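Ketoacyl_synth_N domain-containing protein (Photorhabdus luminescens subsp. laumondii, PDB 6SMO) probably acts as the chain-length-factor partner of a ketosynthase in the minimal type II polyketide synthase that builds an octaketide. Local coordinates at residues Ala83-Asp87 with Arg236-Ile240; Thr8-Ile13 with Met79-Ser84; Arg258-Leu262 with Ile289-Ala293; Gln164-Ala170 with Leu244-Asp249. Residues are numbered along the deposited sequence.

In the fold
Interactions 1 and 2 lie together: their centres are about 10 Å apart, they share Ala-83 and Ser-84 of helix 68-84, and Arg-236 packs on Thr-8. Interaction 2 sets that helix on strand 5-13, and interaction 1 ties its end to the turn preceding strand 242-251. This strand neighbours strand 5-13 in the sheet and carries interaction 4, centred about 18 Å from interaction 2. The segments of interactions 1 and 4 alternate along the chain (83-87, 164-170, 236-240, 244-249), bringing the N-terminal ketoacyl-synthase region of this thiolase-type fold against the chain's later part. Interaction 3, on helix 255-261, lies within that later part, centred about 20 Å from interaction 4 and across the chain's centre from interaction 2.

Interaction 1: residues Ala83-Asp87 with Arg236-Ile240; sequences ASRLD and RGASI
Helix 68-84 finishes here against the turn that follows helix 230-235, with Ser-84 and Ala-238 as the closest CA pair at 7.0 Å. Ser-84 is still near-helical (phi/psi -72/-27), and its carbonyl carries the main link: O accepts from NH1 of Arg-236 at 2.9 Å and from NH2 of Arg-236 at 3.0 Å, with N-H...O angles of 149° and 145°. The oxygen lies at the edge of the guanidinium, near its plane. Ser-84 OG (chi1 p) hydrogen-bonds to Leu-81 O. Arg-85 breaks the helix with positive phi (67/34); its CA-CB bond points sideways, and the m, t, t side chain brings its end near Ser-239. Arg-85 NH2 comes to 3.4 Å from Ser-239 OG, but the angle is too poor for a hydrogen bond. Leu-86 is extended (-75/131; rotamer m, t) and lays CD2 over one face of the Arg-236 guanidinium, 3.3 Å from NE. Arg-236 (-86/-3) has chi1 p, chi2 and chi3 t, and chi4 82°. Gly-237 (70/53) is the C-prime residue of a Schellman motif, which turns the chain so that Ser-239 faces Arg-85. The contact thus centres on an arginine that hydrogen-bonds the carbonyl at the C-terminal end of a helix. Beneath it, Glu-228 of strand 218-229 forms a salt bridge with Arg-236, Val-226 touches Ser-84 and Leu-86, and Thr-8 of strand 5-13 underlies Arg-236 and Ala-238.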
loop_
_atom_site.group_PDB
_atom_site.type_symbol
_atom_site.label_atom_id
_atom_site.label_comp_id
_atom_site.label_asym_id
_atom_site.label_seq_id
_atom_site.Cartn_x
_atom_site.Cartn_y
_atom_site.Cartn_z
ATOM N N ALA C 83 16.884 -17.267 12.088
ATOM C CA ALA C 83 16.829 -17.315 13.568
ATOM C C ALA C 83 15.643 -18.178 14.024
ATOM O O ALA C 83 15.787 -18.879 15.044
ATOM C CB ALA C 83 16.737 -15.917 14.129
ATOM N N SER C 84 14.521 -18.122 13.297
ATOM C CA SER C 84 13.268 -18.867 13.596
ATOM C C SER C 84 13.452 -20.363 13.309
ATOM O O SER C 84 12.745 -21.170 13.944
ATOM C CB SER C 84 12.099 -18.303 12.827
ATOM O OG SER C 84 12.241 -18.544 11.436
ATOM N N ARG C 85 14.354 -20.706 12.379
ATOM C CA ARG C 85 14.693 -22.099 11.971
ATOM C C ARG C 85 13.486 -22.745 11.277
ATOM O O ARG C 85 13.309 -23.972 11.422
ATOM C CB ARG C 85 15.155 -22.923 13.180
ATOM C CG ARG C 85 16.338 -22.327 13.930
ATOM C CD ARG C 85 16.580 -23.005 15.266
ATOM N NE ARG C 85 17.637 -22.353 16.031
ATOM C CZ ARG C 85 17.993 -22.673 17.274
ATOM N NH1 ARG C 85 18.970 -22.009 17.870
ATOM N NH2 ARG C 85 17.376 -23.648 17.922
ATOM N N LEU C 86 12.700 -21.953 10.537
ATOM C CA LEU C 86 11.524 -22.428 9.756
ATOM C C LEU C 86 12.015 -23.159 8.501
ATOM O O LEU C 86 12.881 -22.602 7.797
ATOM C CB LEU C 86 10.638 -21.237 9.373
ATOM C CG LEU C 86 9.680 -20.740 10.455
ATOM C CD1 LEU C 86 9.170 -19.345 10.127
ATOM C CD2 LEU C 86 8.515 -21.701 10.637
ATOM N N ASP C 87 11.477 -24.354 8.238
ATOM C CA ASP C 87 11.678 -25.098 6.965
ATOM C C ASP C 87 10.781 -24.443 5.908
ATOM O O ASP C 87 9.649 -24.927 5.701
ATOM C CB ASP C 87 11.415 -26.597 7.152
ATOM C CG ASP C 87 12.092 -27.479 6.115
ATOM O OD1 ASP C 87 12.226 -27.032 4.957
ATOM O OD2 ASP C 87 12.485 -28.605 6.476
ATOM N N ARG C 236 6.497 -27.655 15.761
ATOM C CA ARG C 236 7.817 -27.832 15.091
ATOM C C ARG C 236 8.963 -27.741 16.112
ATOM O O ARG C 236 10.123 -27.932 15.695
ATOM C CB ARG C 236 7.992 -26.803 13.966
ATOM C CG ARG C 236 8.223 -25.370 14.427
ATOM C CD ARG C 236 8.083 -24.390 13.277
ATOM N NE ARG C 236 8.383 -23.012 13.655
ATOM C CZ ARG C 236 9.604 -22.486 13.744
ATOM N NH1 ARG C 236 10.678 -23.219 13.496
ATOM N NH2 ARG C 236 9.748 -21.219 14.094
ATOM N N GLY C 237 8.659 -27.462 17.385
ATOM C CA GLY C 237 9.648 -27.383 18.479
ATOM C C GLY C 237 10.551 -26.170 18.330
ATOM O O GLY C 237 11.786 -26.341 18.361
ATOM N N ALA C 238 9.949 -24.986 18.182
ATOM C CA ALA C 238 10.632 -23.702 17.899
ATOM C C ALA C 238 11.141 -23.072 19.200
ATOM O O ALA C 238 10.496 -23.265 20.251
ATOM C CB ALA C 238 9.686 -22.772 17.181
ATOM N N SER C 239 12.256 -22.339 19.118
ATOM C CA SER C 239 12.813 -21.499 20.211
ATOM C C SER C 239 12.007 -20.198 20.297
ATOM O O SER C 239 12.372 -19.226 19.606
ATOM C CB SER C 239 14.282 -21.229 19.998
ATOM O OG SER C 239 15.020 -22.441 19.981
ATOM N N ILE C 240 10.943 -20.195 21.108
ATOM C CA ILE C 240 10.000 -19.047 21.274
ATOM C C ILE C 240 10.707 -17.959 22.092
ATOM O O ILE C 240 11.058 -18.234 23.256
ATOM C CB ILE C 240 8.681 -19.497 21.939
ATOM C CG1 ILE C 240 7.994 -20.623 21.160
ATOM C CG2 ILE C 240 7.747 -18.313 22.137
ATOM C CD1 ILE C 240 7.043 -21.452 21.995
#

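Interaction 2: residues Thr8-Ile13 with Met79-Ser84; sequences TGVGAI and MALKAS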
loop_
_atom_site.group_PDB
_atom_site.type_symbol
_atom_site.label_atom_id
_atom_site.label_comp_id
_atom_site.label_asym_id
_atom_site.label_seq_id
_atom_site.Cartn_x
_atom_site.Cartn_y
_atom_site.Cartn_z
ATOM N N THR C 8 9.125 -15.943 17.137
ATOM C CA THR C 8 10.039 -17.112 16.994
ATOM C C THR C 8 11.393 -16.685 16.409
ATOM O O THR C 8 12.388 -17.380 16.695
ATOM C CB THR C 8 9.389 -18.218 16.155
ATOM O OG1 THR C 8 8.848 -17.633 14.969
ATOM C CG2 THR C 8 8.304 -18.955 16.909
ATOM N N GLY C 9 11.435 -15.602 15.625
ATOM C CA GLY C 9 12.670 -15.083 15.005
ATOM C C GLY C 9 12.624 -13.576 14.818
ATOM O O GLY C 9 11.518 -13.041 14.610
ATOM N N VAL C 10 13.787 -12.920 14.895
ATOM C CA VAL C 10 13.943 -11.445 14.719
ATOM C C VAL C 10 15.212 -11.169 13.903
ATOM O O VAL C 10 16.211 -11.891 14.091
ATOM C CB VAL C 10 13.977 -10.705 16.071
ATOM C CG1 VAL C 10 12.621 -10.726 16.758
ATOM C CG2 VAL C 10 15.056 -11.243 17.000
ATOM N N GLY C 11 15.152 -10.162 13.028
ATOM C CA GLY C 11 16.284 -9.663 12.227
ATOM C C GLY C 11 16.174 -8.164 12.018
ATOM O O GLY C 11 15.044 -7.681 11.808
ATOM N N ALA C 12 17.283 -7.437 12.166
ATOM C CA ALA C 12 17.333 -5.971 11.975
ATOM C C ALA C 12 18.728 -5.563 11.510
ATOM O O ALA C 12 19.648 -6.293 11.786
ATOM C CB ALA C 12 17.036 -5.307 13.281
ATOM N N ILE C 13 18.854 -4.438 10.813
ATOM C CA ILE C 13 20.181 -3.883 10.412
ATOM C C ILE C 13 20.160 -2.398 10.766
ATOM O O ILE C 13 19.138 -1.788 10.607
ATOM C CB ILE C 13 20.509 -4.138 8.933
ATOM C CG1 ILE C 13 19.472 -3.532 7.993
ATOM C CG2 ILE C 13 20.683 -5.613 8.665
ATOM C CD1 ILE C 13 19.901 -3.542 6.559
ATOM N N MET C 79 17.448 -12.798 7.799
ATOM C CA MET C 79 18.074 -12.953 9.143
ATOM C C MET C 79 17.032 -13.473 10.142
ATOM O O MET C 79 17.380 -14.364 10.942
ATOM C CB MET C 79 18.641 -11.622 9.650
ATOM C CG MET C 79 19.915 -11.198 8.945
ATOM S SD MET C 79 20.383 -9.486 9.308
ATOM C CE MET C 79 21.721 -9.263 8.137
ATOM N N ALA C 80 15.807 -12.937 10.087
ATOM C CA ALA C 80 14.681 -13.269 10.993
ATOM C C ALA C 80 14.222 -14.716 10.765
ATOM O O ALA C 80 13.979 -15.418 11.766
ATOM C CB ALA C 80 13.551 -12.288 10.789
ATOM N N LEU C 81 14.108 -15.142 9.502
ATOM C CA LEU C 81 13.673 -16.514 9.116
ATOM C C LEU C 81 14.747 -17.538 9.508
ATOM O O LEU C 81 14.369 -18.676 9.851
ATOM C CB LEU C 81 13.392 -16.568 7.609
ATOM C CG LEU C 81 12.075 -15.939 7.156
ATOM C CD1 LEU C 81 12.025 -15.824 5.640
ATOM C CD2 LEU C 81 10.880 -16.734 7.665
ATOM N N LYS C 82 16.027 -17.154 9.450
ATOM C CA LYS C 82 17.178 -18.040 9.777
ATOM C C LYS C 82 17.207 -18.291 11.291
ATOM O O LYS C 82 17.529 -19.427 11.692
ATOM C CB LYS C 82 18.500 -17.429 9.299
ATOM C CG LYS C 82 19.517 -18.432 8.770
ATOM C CD LYS C 82 19.198 -18.918 7.370
ATOM C CE LYS C 82 20.170 -19.963 6.864
ATOM N NZ LYS C 82 19.920 -20.296 5.442
ATOM N N ALA C 83 16.884 -17.267 12.088
ATOM C CA ALA C 83 16.829 -17.315 13.568
ATOM C C ALA C 83 15.643 -18.178 14.024
ATOM O O ALA C 83 15.787 -18.879 15.044
ATOM C CB ALA C 83 16.737 -15.917 14.129
ATOM N N SER C 84 14.521 -18.122 13.297
ATOM C CA SER C 84 13.268 -18.867 13.596
ATOM C C SER C 84 13.452 -20.363 13.309
ATOM O O SER C 84 12.745 -21.170 13.944
ATOM C CB SER C 84 12.099 -18.303 12.827
ATOM O OG SER C 84 12.241 -18.544 11.436
#
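Met-79 opens the helical side, its CB 4.0 Å from Gly-11 CA and its extended chain (m, t, t) carrying CE to 3.8 Å from Ile-13 CG2. Ala-80 lies against the strand backbone: its CA is 3.6 Å from Val-10 C, its CB 3.5 Å from Gly-11 N, and its O takes a CA-H...O contact from Gly-9 CA at 3.5 Å. One turn later Ala-83 CB reaches Gly-9 CA at 4.2 Å. Ser-84 completes the run, its CA making a second CA-H...O contact, 3.5 Å to Thr-8 O. No conventional hydrogen bond crosses; the axes approach to 5.6 Å at 151°, nearly antiparallel. Glycine makes this possible, since a CB on Gly-9 would fall 2.2 Å from Ala-80 O, and one on Gly-11 2.7 Å from Ala-80 N. The result is unusually tight helix-on-sheet packing within the ketoacyl-synthase N-terminal region. Strand 5-13 is bonded along one edge to strand 218-229, whose Val-226 also touches Ala-80 and Ser-84, while Val-10 and Ala-12 face helix 319-329.

Interaction 3: residues Arg258-Leu262 with Ile289-Ala293; sequences RNNTL and ITSKA
Two helical segments meet with their backbones in the same sense: Asn-259 CA lies 6.3 Å from Ile-289 CA, and Leu-262 CA 6.1 Å from Ala-293 CA. Residues 258-261 hold helical angles from -51/-53 at Arg-258 to -71/-33 at Thr-261, and Leu-262 follows at -66/-24; residues 289-293 stay close to -70/-38. Leu-262 (m, t) points at the opposing helix and packs on Ile-289, Thr-290 and Ala-293, with CD1 3.6 Å from both O and CG1 of Ile-289, and CB 3.7 Å from Ala-293 CB. Its CD2 comes 3.9 Å from Thr-290 OG1, which hydrogen-bonds to Glu-286 O. Helix 286-296 is the helical limb of a beta-alpha-beta crossover joining the parallel strands 275-278 and 302-304, and Leu-262 and Thr-290 both rest on Gln-355 of strand 351-356 in the same sheet. Ile-289 (p, t) points back: its CD1 lies over one face of the Arg-258 guanidinium, 3.8 Å from Arg-258 CD, and its CG2 is 3.9 Å from Asn-259 OD1. That OD1 accepts Arg-258 NE at 3.1 Å and, weakly, Arg-258 NH1 at 3.4 Å, fixing the arginine (t, t, p) beside the isoleucine.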
loop_
_atom_site.group_PDB
_atom_site.type_symbol
_atom_site.label_atom_id
_atom_site.label_comp_id
_atom_site.label_asym_id
_atom_site.label_seq_id
_atom_site.Cartn_x
_atom_site.Cartn_y
_atom_site.Cartn_z
ATOM N N ARG C 258 -5.793 13.308 24.251
ATOM C CA ARG C 258 -4.398 12.785 24.278
ATOM C C ARG C 258 -4.146 12.040 25.595
ATOM O O ARG C 258 -3.712 10.872 25.536
ATOM C CB ARG C 258 -3.407 13.940 24.098
ATOM C CG ARG C 258 -1.939 13.534 24.127
ATOM C CD ARG C 258 -1.023 14.737 24.252
ATOM N NE ARG C 258 -1.276 15.489 25.477
ATOM C CZ ARG C 258 -0.781 16.692 25.758
ATOM N NH1 ARG C 258 -1.088 17.272 26.906
ATOM N NH2 ARG C 258 0.012 17.314 24.902
ATOM N N ASN C 259 -4.410 12.696 26.730
ATOM C CA ASN C 259 -4.146 12.169 28.098
ATOM C C ASN C 259 -5.073 10.980 28.387
ATOM O O ASN C 259 -4.629 10.050 29.090
ATOM C CB ASN C 259 -4.295 13.261 29.161
ATOM C CG ASN C 259 -3.190 14.296 29.114
ATOM O OD1 ASN C 259 -2.530 14.466 28.091
ATOM N ND2 ASN C 259 -2.982 14.997 30.217
ATOM N N ASN C 260 -6.306 11.014 27.870
ATOM C CA ASN C 260 -7.316 9.932 28.030
ATOM C C ASN C 260 -6.873 8.690 27.244
ATOM O O ASN C 260 -7.153 7.571 27.715
ATOM C CB ASN C 260 -8.712 10.386 27.592
ATOM C CG ASN C 260 -9.267 11.512 28.438
ATOM O OD1 ASN C 260 -9.670 12.547 27.913
ATOM N ND2 ASN C 260 -9.294 11.322 29.747
ATOM N N THR C 261 -6.214 8.880 26.094
ATOM C CA THR C 261 -5.762 7.795 25.179
ATOM C C THR C 261 -4.604 7.014 25.814
ATOM O O THR C 261 -4.514 5.797 25.557
ATOM C CB THR C 261 -5.362 8.347 23.803
ATOM O OG1 THR C 261 -6.347 9.293 23.387
ATOM C CG2 THR C 261 -5.230 7.267 22.752
ATOM N N LEU C 262 -3.755 7.679 26.604
ATOM C CA LEU C 262 -2.563 7.071 27.261
ATOM C C LEU C 262 -2.998 6.022 28.296
ATOM O O LEU C 262 -2.183 5.126 28.589
ATOM C CB LEU C 262 -1.722 8.170 27.918
ATOM C CG LEU C 262 -0.958 9.082 26.959
ATOM C CD1 LEU C 262 -0.464 10.330 27.675
ATOM C CD2 LEU C 262 0.207 8.347 26.314
ATOM N N ILE C 289 3.102 13.378 30.768
ATOM C CA ILE C 289 1.684 13.008 30.465
ATOM C C ILE C 289 1.481 11.494 30.627
ATOM O O ILE C 289 0.395 11.106 31.101
ATOM C CB ILE C 289 1.241 13.510 29.071
ATOM C CG1 ILE C 289 2.074 12.920 27.928
ATOM C CG2 ILE C 289 1.229 15.033 29.041
ATOM C CD1 ILE C 289 1.547 13.244 26.546
ATOM N N THR C 290 2.471 10.672 30.254
ATOM C CA THR C 290 2.382 9.185 30.289
ATOM C C THR C 290 2.467 8.695 31.741
ATOM O O THR C 290 1.705 7.770 32.090
ATOM C CB THR C 290 3.454 8.526 29.411
ATOM O OG1 THR C 290 3.541 9.238 28.177
ATOM C CG2 THR C 290 3.159 7.069 29.131
ATOM N N SER C 291 3.360 9.283 32.546
ATOM C CA SER C 291 3.563 8.953 33.983
ATOM C C SER C 291 2.311 9.315 34.792
ATOM O O SER C 291 2.004 8.585 35.756
ATOM C CB SER C 291 4.783 9.643 34.536
ATOM O OG SER C 291 5.954 9.233 33.845
ATOM N N LYS C 292 1.624 10.399 34.415
ATOM C CA LYS C 292 0.384 10.886 35.077
ATOM C C LYS C 292 -0.760 9.904 34.792
ATOM O O LYS C 292 -1.578 9.674 35.703
ATOM C CB LYS C 292 0.040 12.303 34.606
ATOM C CG LYS C 292 -0.841 13.108 35.554
ATOM C CD LYS C 292 -2.325 12.972 35.287
ATOM C CE LYS C 292 -3.168 13.802 36.230
ATOM N NZ LYS C 292 -4.612 13.512 36.075
ATOM N N ALA C 293 -0.805 9.348 33.576
ATOM C CA ALA C 293 -1.796 8.335 33.138
ATOM C C ALA C 293 -1.596 7.035 33.929
ATOM O O ALA C 293 -2.611 6.390 34.261
ATOM C CB ALA C 293 -1.683 8.102 31.651
#

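Interaction 4: residues Gln164-Ala170 with Leu244-Asp249; sequences QAIGYAA and LTGFVD
This is a buried helix-on-strand contact mixing aromatic packing with polar bonds: helix 161-175, in the interior of the thiolase-type fold, crosses strand 242-251 at -125°, the short axes 8.6 Å apart. The nearest CA pairs are Gly-167 with Phe-247 (5.5 Å), Gln-164 with Asp-249 (7.2 Å) and Ala-170 with Leu-244 (7.7 Å). A classic beta bulge, Thr-245 and Gly-246 opposite Ser-367, shifts the strand's phase, so that Leu-244, Phe-247 and Asp-249 all point at the helix. Phe-247 (chi1 t) lies flat under Gly-167, whose CA stands 3.4 Å from the ring centroid, 7° off the normal, in a CH-pi contact. A CB there would fall 2.3 Å from Phe-247 CZ. The edge of Phe-247 meets the face of Tyr-168, T-shaped, with centroids 5.3 Å apart and planes at 79°. Asp-249 (chi1 t) accepts from Tyr-168 OH at OD2 (2.6 Å) and from Gln-164 NE2 at OD1 (3.0 Å). Leu-244 CD1 meets Ile-166 CG2 at 3.8 Å, and Leu-244 CD2 meets Ala-170 CB at 4.0 Å. The polar end lies at the dimer interface, where Ser-183 of the ketosynthase chain bonds to Tyr-168 and Asp-249, and Val-184 of that chain accepts Gln-164 NE2. Strand 218-229 packs on Ile-166, Ala-170 and Leu-244, strand 362-369 runs beside strand 242-251 from Leu-244 to Asp-249, strand 96-101 touches Tyr-168, and strand 180-187 touches Ala-169.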
loop_
_atom_site.group_PDB
_atom_site.type_symbol
_atom_site.label_atom_id
_atom_site.label_comp_id
_atom_site.label_asym_id
_atom_site.label_seq_id
_atom_site.Cartn_x
_atom_site.Cartn_y
_atom_site.Cartn_z
ATOM N N GLN C 164 1.783 -0.462 13.520
ATOM C CA GLN C 164 0.473 -1.011 13.076
ATOM C C GLN C 164 0.697 -2.343 12.347
ATOM O O GLN C 164 -0.127 -3.260 12.537
ATOM C CB GLN C 164 -0.259 -0.004 12.184
ATOM C CG GLN C 164 -0.835 1.179 12.951
ATOM C CD GLN C 164 -1.544 2.176 12.067
ATOM O OE1 GLN C 164 -1.298 2.261 10.864
ATOM N NE2 GLN C 164 -2.433 2.952 12.663
ATOM N N ALA C 165 1.773 -2.442 11.557
ATOM C CA ALA C 165 2.126 -3.622 10.730
ATOM C C ALA C 165 2.225 -4.878 11.608
ATOM O O ALA C 165 1.669 -5.916 11.203
ATOM C CB ALA C 165 3.412 -3.370 9.981
ATOM N N ILE C 166 2.891 -4.783 12.765
ATOM C CA ILE C 166 3.086 -5.918 13.721
ATOM C C ILE C 166 1.735 -6.261 14.361
ATOM O O ILE C 166 1.415 -7.462 14.461
ATOM C CB ILE C 166 4.151 -5.590 14.789
ATOM C CG1 ILE C 166 5.502 -5.213 14.172
ATOM C CG2 ILE C 166 4.300 -6.745 15.771
ATOM C CD1 ILE C 166 6.412 -4.457 15.112
ATOM N N GLY C 167 0.985 -5.237 14.784
ATOM C CA GLY C 167 -0.290 -5.371 15.516
ATOM C C GLY C 167 -1.361 -6.083 14.706
ATOM O O GLY C 167 -2.034 -6.965 15.276
ATOM N N TYR C 168 -1.522 -5.714 13.430
ATOM C CA TYR C 168 -2.581 -6.237 12.526
ATOM C C TYR C 168 -2.134 -7.563 11.896
ATOM O O TYR C 168 -3.011 -8.318 11.431
ATOM C CB TYR C 168 -2.968 -5.186 11.481
ATOM C CG TYR C 168 -3.737 -4.022 12.051
ATOM C CD1 TYR C 168 -4.995 -4.203 12.605
ATOM C CD2 TYR C 168 -3.207 -2.742 12.054
ATOM C CE1 TYR C 168 -5.707 -3.143 13.143
ATOM C CE2 TYR C 168 -3.907 -1.671 12.586
ATOM C CZ TYR C 168 -5.162 -1.872 13.132
ATOM O OH TYR C 168 -5.853 -0.819 13.657
ATOM N N ALA C 169 -0.826 -7.840 11.885
ATOM C CA ALA C 169 -0.249 -9.153 11.505
ATOM C C ALA C 169 -0.601 -10.185 12.583
ATOM O O ALA C 169 -0.903 -11.338 12.222
ATOM C CB ALA C 169 1.244 -9.043 11.312
ATOM N N ALA C 170 -0.565 -9.776 13.856
ATOM C CA ALA C 170 -0.949 -10.597 15.028
ATOM C C ALA C 170 -2.458 -10.874 14.996
ATOM O O ALA C 170 -2.852 -12.020 15.289
ATOM C CB ALA C 170 -0.536 -9.907 16.306
ATOM N N LEU C 244 3.346 -12.121 22.068
ATOM C CA LEU C 244 2.642 -10.828 21.844
ATOM C C LEU C 244 1.268 -10.907 22.517
ATOM O O LEU C 244 0.399 -11.642 22.007
ATOM C CB LEU C 244 2.524 -10.549 20.341
ATOM C CG LEU C 244 2.194 -9.101 19.970
ATOM C CD1 LEU C 244 2.813 -8.728 18.632
ATOM C CD2 LEU C 244 0.691 -8.861 19.945
ATOM N N THR C 245 1.095 -10.182 23.626
ATOM C CA THR C 245 -0.063 -10.294 24.554
ATOM C C THR C 245 -1.133 -9.245 24.223
ATOM O O THR C 245 -2.323 -9.557 24.420
ATOM C CB THR C 245 0.402 -10.188 26.012
ATOM O OG1 THR C 245 1.412 -9.181 26.088
ATOM C CG2 THR C 245 0.947 -11.496 26.545
ATOM N N GLY C 246 -0.735 -8.060 23.746
ATOM C CA GLY C 246 -1.658 -6.931 23.505
ATOM C C GLY C 246 -1.166 -5.985 22.422
ATOM O O GLY C 246 0.063 -5.892 22.221
ATOM N N PHE C 247 -2.104 -5.307 21.753
ATOM C CA PHE C 247 -1.859 -4.263 20.723
ATOM C C PHE C 247 -2.852 -3.112 20.921
ATOM O O PHE C 247 -4.052 -3.377 21.133
ATOM C CB PHE C 247 -1.969 -4.854 19.315
ATOM C CG PHE C 247 -1.917 -3.837 18.203
ATOM C CD1 PHE C 247 -0.866 -2.937 18.116
ATOM C CD2 PHE C 247 -2.915 -3.779 17.242
ATOM C CE1 PHE C 247 -0.816 -1.999 17.094
ATOM C CE2 PHE C 247 -2.863 -2.842 16.220
ATOM C CZ PHE C 247 -1.813 -1.956 16.147
ATOM N N VAL C 248 -2.351 -1.874 20.846
ATOM C CA VAL C 248 -3.130 -0.612 21.028
ATOM C C VAL C 248 -2.916 0.265 19.789
ATOM O O VAL C 248 -1.749 0.436 19.386
ATOM C CB VAL C 248 -2.708 0.106 22.324
ATOM C CG1 VAL C 248 -3.176 1.552 22.374
ATOM C CG2 VAL C 248 -3.184 -0.648 23.557
ATOM N N ASP C 249 -4.004 0.787 19.211
ATOM C CA ASP C 249 -3.987 1.652 18.001
ATOM C C ASP C 249 -5.142 2.657 18.094
ATOM O O ASP C 249 -6.273 2.294 17.718
ATOM C CB ASP C 249 -4.061 0.811 16.723
ATOM C CG ASP C 249 -3.816 1.592 15.440
ATOM O OD1 ASP C 249 -3.304 2.727 15.527
ATOM O OD2 ASP C 249 -4.137 1.055 14.361
#